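Local coordinates for aldo-keto reductase AKR2E4 (Bombyx mori, PDB 3WCZ), which reduces 3-dehydroecdysone with NADPH as cosubstrate, shows no activity with NADH, and may take part in regulating the silkworm's moulting, at residues 37-42 with 64-70. Sequence-based numbering, arbitrary orientation. Where two conformers were deposited one is given.
Sequences VRQAVY and VGQGIAE
Arg38 sends CG anti to its backbone N (chi1 171°) and bends at chi3 (61°), its side chain running past Gly67 and turning the guanidinium to the carboxylate of Glu70. Arg38 CG lies 3.6 Å from Gly67 N, and NH1 donates to the syn lone pair of Glu70 OE1 at 2.9 Å. In this salt bridge OE1 lies in the guanidinium plane, although the guanidinium and carboxylate planes stand 65° apart; NE of Arg38 forms a second salt bridge, with Asp35. An alanine in place of Arg38 would probably leave Glu70 without its mate across the interface and open a gap beside Gly67 and Gln66. The segments belong to helices 35-46 and 61-73, consecutive outer helices of the TIM barrel; the axes of segments 37-42 and 64-70 approach to 7.4 Å. Gly67 permits this closeness: its CA is 4.4 Å from that of Arg38, and a modelled CB would clash with Arg38 O. Val41 CG1 packs 4.1 Å from Ile68 CG1, and Val37 CG1 meets Val64 CG2 at 3.9 Å; Val41 and Val64 also touch Ile52 of strand 51-53. Tyr42 presents its ring edge to the Glu70 backbone, CE1 to C 3.7 Å, while its OH hydrogen-bonds Asn74.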
# COMPACT_ATOMS: atom_id res chain seq x y z
N VAL A 37 -13.45 7.24 6.97
CA VAL A 37 -12.82 6.59 5.83
C VAL A 37 -13.66 6.83 4.58
O VAL A 37 -13.11 7.08 3.51
CB VAL A 37 -12.64 5.08 6.09
CG1 VAL A 37 -12.17 4.36 4.84
CG2 VAL A 37 -11.66 4.85 7.25
N ARG A 38 -14.98 6.74 4.67
CA ARG A 38 -15.85 7.05 3.55
C ARG A 38 -15.60 8.48 3.10
O ARG A 38 -15.37 8.75 1.91
CB ARG A 38 -17.33 6.88 3.93
CG ARG A 38 -18.30 7.40 2.89
CD ARG A 38 -19.73 7.61 3.45
NE ARG A 38 -19.69 8.59 4.52
CZ ARG A 38 -19.51 9.89 4.33
NH1 ARG A 38 -19.44 10.39 3.11
NH2 ARG A 38 -19.39 10.69 5.37
N GLN A 39 -15.56 9.41 4.05
CA GLN A 39 -15.33 10.80 3.72
C GLN A 39 -13.95 11.02 3.11
O GLN A 39 -13.80 11.80 2.16
CB GLN A 39 -15.51 11.66 4.98
CG GLN A 39 -15.45 13.17 4.72
CD GLN A 39 -16.58 13.62 3.81
OE1 GLN A 39 -17.75 13.42 4.12
NE2 GLN A 39 -16.23 14.18 2.65
N ALA A 40 -12.94 10.34 3.65
CA ALA A 40 -11.57 10.48 3.14
C ALA A 40 -11.47 10.00 1.69
O ALA A 40 -10.82 10.62 0.87
CB ALA A 40 -10.62 9.70 3.99
N VAL A 41 -12.09 8.86 1.40
CA VAL A 41 -12.11 8.34 0.03
C VAL A 41 -12.75 9.34 -0.92
O VAL A 41 -12.22 9.62 -2.01
CB VAL A 41 -12.81 6.97 -0.03
CG1 VAL A 41 -13.14 6.56 -1.47
CG2 VAL A 41 -11.91 5.93 0.62
N TYR A 42 -13.89 9.89 -0.52
CA TYR A 42 -14.54 10.90 -1.33
C TYR A 42 -13.66 12.13 -1.55
O TYR A 42 -13.47 12.58 -2.67
CB TYR A 42 -15.87 11.31 -0.70
CG TYR A 42 -16.67 12.21 -1.60
CD1 TYR A 42 -17.57 11.68 -2.51
CD2 TYR A 42 -16.49 13.59 -1.58
CE1 TYR A 42 -18.29 12.48 -3.37
CE2 TYR A 42 -17.20 14.41 -2.44
CZ TYR A 42 -18.11 13.84 -3.31
OH TYR A 42 -18.84 14.64 -4.17
N VAL A 64 -15.10 2.33 2.23
CA VAL A 64 -14.45 2.61 0.97
C VAL A 64 -15.45 2.52 -0.18
O VAL A 64 -15.49 3.39 -1.05
CB VAL A 64 -13.26 1.66 0.75
CG1 VAL A 64 -12.70 1.84 -0.63
CG2 VAL A 64 -12.19 1.88 1.79
N GLY A 65 -16.28 1.49 -0.16
CA GLY A 65 -17.31 1.35 -1.16
C GLY A 65 -18.32 2.46 -1.15
O GLY A 65 -18.78 2.89 -2.19
N GLN A 66 -18.69 2.92 0.04
CA GLN A 66 -19.61 4.06 0.18
C GLN A 66 -19.01 5.31 -0.45
O GLN A 66 -19.70 6.03 -1.16
CB GLN A 66 -19.98 4.31 1.66
CG GLN A 66 -20.87 3.24 2.26
CD GLN A 66 -20.93 3.37 3.79
OE1 GLN A 66 -20.08 3.97 4.43
NE2 GLN A 66 -21.97 2.78 4.37
N GLY A 67 -17.74 5.58 -0.18
CA GLY A 67 -17.06 6.75 -0.72
C GLY A 67 -16.94 6.70 -2.22
O GLY A 67 -17.20 7.69 -2.91
N ILE A 68 -16.57 5.53 -2.75
CA ILE A 68 -16.49 5.33 -4.20
C ILE A 68 -17.86 5.55 -4.83
O ILE A 68 -17.98 6.23 -5.85
CB ILE A 68 -15.98 3.94 -4.54
CG1 ILE A 68 -14.49 3.83 -4.17
CG2 ILE A 68 -16.23 3.59 -6.00
CD1 ILE A 68 -13.93 2.46 -4.25
N ALA A 69 -18.89 4.97 -4.22
CA ALA A 69 -20.23 5.07 -4.80
C ALA A 69 -20.68 6.52 -4.84
O ALA A 69 -21.30 6.97 -5.81
CB ALA A 69 -21.21 4.22 -4.02
N GLU A 70 -20.38 7.27 -3.79
CA GLU A 70 -20.75 8.69 -3.75
C GLU A 70 -19.97 9.50 -4.80
O GLU A 70 -20.53 10.37 -5.47
CB GLU A 70 -20.52 9.28 -2.35
CG GLU A 70 -21.54 8.80 -1.35
CD GLU A 70 -21.20 9.13 0.10
OE1 GLU A 70 -20.05 9.51 0.40
OE2 GLU A 70 -22.11 8.95 0.96